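Local atomic coordinates of putative acetyltransferase (Streptococcus mutans, PDB entry 4E2A), a protein that probably transfers an acyl group, most likely acetyl from acetyl-CoA, to an acceptor not yet identified, as a member of the GNAT family. Residues Leu122-Glu127 with Gly158-Trp163. Numbering follows the deposited sequence.
Sequences LEDAFE and GLSWVW
Asp124 O receives two backbone donors where the two segments come together: Ser160 N at 2.7 Å, nearly in line with the carbonyl, and Trp161 N, a weak bond at 3.3 Å. From there the pairing is regular and parallel. Phe126 N gives its hydrogen to Trp161 O (2.8 Å), and Phe126 O accepts Trp163 N at 2.9 Å; both backbone polar atoms of Phe126 are thus used on strand 161-167. The same two carbonyls also receive CA-H...O contacts, Trp161 O from Ala125 and Phe126 O from Val162. Glu127 turns the other way for its backbone bonding, to Asn112 of strand 104-113; the backbones of Val162 and Ser160 bond on their other flank to Lys204 and Leu206, and Trp163 carries the strand pairing on to Ile128. These are the adjacent central strands 125-133 and 161-167 of the GNAT fold, joined through helix 142-157 as a beta-alpha-beta crossover. On the sheet face that meets this helix, Leu159 CD1 lies at the edge of the Phe126 ring, and Val162 CG2 approaches Phe126 CD2 obliquely at 3.9 Å; Ala154 packs against both Phe126 and Val162. The other face carries Ala125, Glu127 and the two tryptophans. With CG of Trp163 set between its backbone N and carbonyl carbon (chi1 70°), the indole swings across to the neighbouring strand, where the extended Glu127 chain runs over one face and Glu127 CG stands 4.0 Å from the centroid of the six-membered ring of Trp163, a CH-pi contact. The Glu127 carboxylate plane is inclined by 18° to the indole, nearly parallel. The loop before strand 125-133 supplies partners for two polar ends: Gln117 OE1 for Trp163 NE1, and Thr118 OG1 for Glu127 OE2. Leu122 CD1 packs on Trp161 CB at 3.9 Å, with Trp163 CB slightly farther off, and the Trp161 indole forms a cation-pi pair with Lys203.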
ATOM      1  N   LEU B 122       2.910  -2.329  16.256  1.00 38.32           N
ATOM      2  CA  LEU B 122       3.089  -2.820  17.615  1.00 36.21           C
ATOM      3  C   LEU B 122       4.268  -2.137  18.266  1.00 42.77           C
ATOM      4  O   LEU B 122       5.140  -1.607  17.587  1.00 44.31           O
ATOM      5  CB  LEU B 122       3.345  -4.335  17.617  1.00 37.53           C
ATOM      6  CG  LEU B 122       2.251  -5.237  17.064  1.00 32.52           C
ATOM      7  CD1 LEU B 122       2.766  -6.681  16.911  1.00 28.68           C
ATOM      8  CD2 LEU B 122       1.008  -5.157  17.984  1.00 36.45           C
ATOM      9  N   GLU B 123       4.312  -2.177  19.590  1.00 43.02           N
ATOM     10  CA  GLU B 123       5.463  -1.668  20.304  1.00 46.40           C
ATOM     11  C   GLU B 123       6.456  -2.804  20.567  1.00 45.69           C
ATOM     12  O   GLU B 123       6.057  -3.953  20.758  1.00 30.88           O
ATOM     13  CB  GLU B 123       5.022  -1.022  21.621  1.00 55.10           C
ATOM     14  CG  GLU B 123       4.136   0.209  21.442  1.00 64.64           C
ATOM     15  CD  GLU B 123       3.375   0.581  22.711  1.00 78.52           C
ATOM     16  OE1 GLU B 123       2.275   1.173  22.595  1.00 68.51           O
ATOM     17  OE2 GLU B 123       3.875   0.282  23.822  1.00 71.06           O
ATOM     18  N   ASP B 124       7.750  -2.486  20.581  1.00 32.35           N
ATOM     19  CA  ASP B 124       8.753  -3.487  20.917  1.00 35.02           C
ATOM     20  C   ASP B 124       8.623  -4.720  20.045  1.00 31.33           C
ATOM     21  O   ASP B 124       8.663  -5.855  20.565  1.00 26.01           O
ATOM     22  CB  ASP B 124       8.617  -3.919  22.379  1.00 39.92           C
ATOM     23  CG  ASP B 124       9.438  -3.072  23.309  1.00 56.59           C
ATOM     24  OD1 ASP B 124       8.952  -2.770  24.424  1.00 69.40           O
ATOM     25  OD2 ASP B 124      10.569  -2.709  22.921  1.00 53.89           O
ATOM     26  N   ALA B 125       8.478  -4.486  18.739  1.00 28.18           N
ATOM     27  CA  ALA B 125       8.174  -5.536  17.764  1.00 28.77           C
ATOM     28  C   ALA B 125       9.277  -5.761  16.718  1.00 28.18           C
ATOM     29  O   ALA B 125      10.100  -4.877  16.468  1.00 27.41           O
ATOM     30  CB  ALA B 125       6.851  -5.250  17.079  1.00 27.37           C
ATOM     31  N   PHE B 126       9.236  -6.953  16.109  1.00 23.10           N
ATOM     32  CA  PHE B 126      10.204  -7.475  15.142  1.00 22.49           C
ATOM     33  C   PHE B 126       9.390  -8.051  13.959  1.00 24.56           C
ATOM     34  O   PHE B 126       8.482  -8.854  14.160  1.00 25.07           O
ATOM     35  CB  PHE B 126      11.009  -8.575  15.864  1.00 19.90           C
ATOM     36  CG  PHE B 126      12.107  -9.225  15.056  1.00 26.54           C
ATOM     37  CD1 PHE B 126      13.449  -9.011  15.384  1.00 26.44           C
ATOM     38  CD2 PHE B 126      11.814 -10.128  14.054  1.00 24.97           C
ATOM     39  CE1 PHE B 126      14.478  -9.635  14.685  1.00 23.32           C
ATOM     40  CE2 PHE B 126      12.844 -10.772  13.340  1.00 24.01           C
ATOM     41  CZ  PHE B 126      14.172 -10.523  13.656  1.00 25.47           C
ATOM     42  N   GLU B 127       9.727  -7.644  12.738  1.00 20.39           N
ATOM     43  CA  GLU B 127       8.954  -7.970  11.544  1.00 23.49           C
ATOM     44  C   GLU B 127       9.692  -8.964  10.648  1.00 21.03           C
ATOM     45  O   GLU B 127      10.860  -8.790  10.366  1.00 20.72           O
ATOM     46  CB  GLU B 127       8.661  -6.695  10.729  1.00 24.46           C
ATOM     47  CG  GLU B 127       8.000  -6.963   9.374  1.00 26.21           C
ATOM     48  CD  GLU B 127       7.885  -5.714   8.488  1.00 26.41           C
ATOM     49  OE1 GLU B 127       8.440  -4.660   8.836  1.00 23.52           O
ATOM     50  OE2 GLU B 127       7.238  -5.794   7.428  1.00 37.02           O
ATOM     51  N   GLY B 158      15.152  -9.858  22.140  1.00 32.69           N
ATOM     52  CA  GLY B 158      14.646  -9.359  23.401  1.00 37.51           C
ATOM     53  C   GLY B 158      13.418  -8.486  23.244  1.00 35.39           C
ATOM     54  O   GLY B 158      12.950  -7.910  24.216  1.00 30.05           O
ATOM     55  N   LEU B 159      12.894  -8.379  22.023  1.00 35.66           N
ATOM     56  CA  LEU B 159      11.662  -7.628  21.793  1.00 29.26           C
ATOM     57  C   LEU B 159      10.453  -8.448  22.268  1.00 31.77           C
ATOM     58  O   LEU B 159      10.603  -9.598  22.679  1.00 24.69           O
ATOM     59  CB  LEU B 159      11.547  -7.212  20.322  1.00 34.96           C
ATOM     60  CG  LEU B 159      12.702  -6.310  19.876  1.00 39.12           C
ATOM     61  CD1 LEU B 159      12.774  -6.178  18.364  1.00 28.06           C
ATOM     62  CD2 LEU B 159      12.585  -4.940  20.543  1.00 37.91           C
ATOM     63  N   SER B 160       9.266  -7.845  22.240  1.00 23.10           N
ATOM     64  CA  SER B 160       8.079  -8.485  22.796  1.00 31.41           C
ATOM     65  C   SER B 160       7.263  -9.279  21.777  1.00 29.16           C
ATOM     66  O   SER B 160       6.618 -10.250  22.143  1.00 26.73           O
ATOM     67  CB  SER B 160       7.188  -7.466  23.510  1.00 26.97           C
ATOM     68  OG  SER B 160       7.863  -6.933  24.637  1.00 33.80           O
ATOM     69  N   TRP B 161       7.317  -8.875  20.505  1.00 25.32           N
ATOM     70  CA  TRP B 161       6.484  -9.484  19.465  1.00 27.35           C
ATOM     71  C   TRP B 161       7.253  -9.688  18.147  1.00 20.54           C
ATOM     72  O   TRP B 161       8.141  -8.909  17.792  1.00 29.55           O
ATOM     73  CB  TRP B 161       5.210  -8.648  19.210  1.00 24.73           C
ATOM     74  CG  TRP B 161       4.419  -8.364  20.439  1.00 27.52           C
ATOM     75  CD1 TRP B 161       4.470  -7.238  21.203  1.00 37.83           C
ATOM     76  CD2 TRP B 161       3.462  -9.232  21.069  1.00 31.77           C
ATOM     77  NE1 TRP B 161       3.601  -7.345  22.269  1.00 32.54           N
ATOM     78  CE2 TRP B 161       2.976  -8.557  22.209  1.00 38.02           C
ATOM     79  CE3 TRP B 161       2.978 -10.510  20.776  1.00 31.06           C
ATOM     80  CZ2 TRP B 161       2.024  -9.125  23.060  1.00 34.70           C
ATOM     81  CZ3 TRP B 161       2.028 -11.069  21.631  1.00 34.57           C
ATOM     82  CH2 TRP B 161       1.564 -10.372  22.751  1.00 31.89           C
ATOM     83  N   VAL B 162       6.919 -10.765  17.455  1.00 22.04           N
ATOM     84  CA  VAL B 162       7.312 -10.938  16.064  1.00 23.14           C
ATOM     85  C   VAL B 162       6.007 -10.998  15.281  1.00 19.36           C
ATOM     86  O   VAL B 162       5.032 -11.616  15.721  1.00 25.23           O
ATOM     87  CB  VAL B 162       8.176 -12.212  15.871  1.00 22.88           C
ATOM     88  CG1 VAL B 162       7.429 -13.446  16.334  1.00 26.25           C
ATOM     89  CG2 VAL B 162       8.621 -12.375  14.407  1.00 26.03           C
ATOM     90  N   TRP B 163       5.961 -10.297  14.155  1.00 22.20           N
ATOM     91  CA  TRP B 163       4.759 -10.234  13.345  1.00 20.99           C
ATOM     92  C   TRP B 163       5.031 -10.347  11.843  1.00 25.04           C
ATOM     93  O   TRP B 163       6.151 -10.148  11.368  1.00 24.96           O
ATOM     94  CB  TRP B 163       3.980  -8.942  13.642  1.00 21.86           C
ATOM     95  CG  TRP B 163       4.650  -7.703  13.153  1.00 25.13           C
ATOM     96  CD1 TRP B 163       5.650  -7.019  13.769  1.00 23.43           C
ATOM     97  CD2 TRP B 163       4.367  -6.995  11.936  1.00 20.57           C
ATOM     98  NE1 TRP B 163       5.991  -5.920  13.028  1.00 23.20           N
ATOM     99  CE2 TRP B 163       5.232  -5.883  11.903  1.00 24.17           C
ATOM    100  CE3 TRP B 163       3.466  -7.189  10.889  1.00 25.44           C
ATOM    101  CZ2 TRP B 163       5.224  -4.965  10.841  1.00 28.14           C
ATOM    102  CZ3 TRP B 163       3.464  -6.279   9.836  1.00 29.51           C
ATOM    103  CH2 TRP B 163       4.342  -5.188   9.819  1.00 29.52           C
TER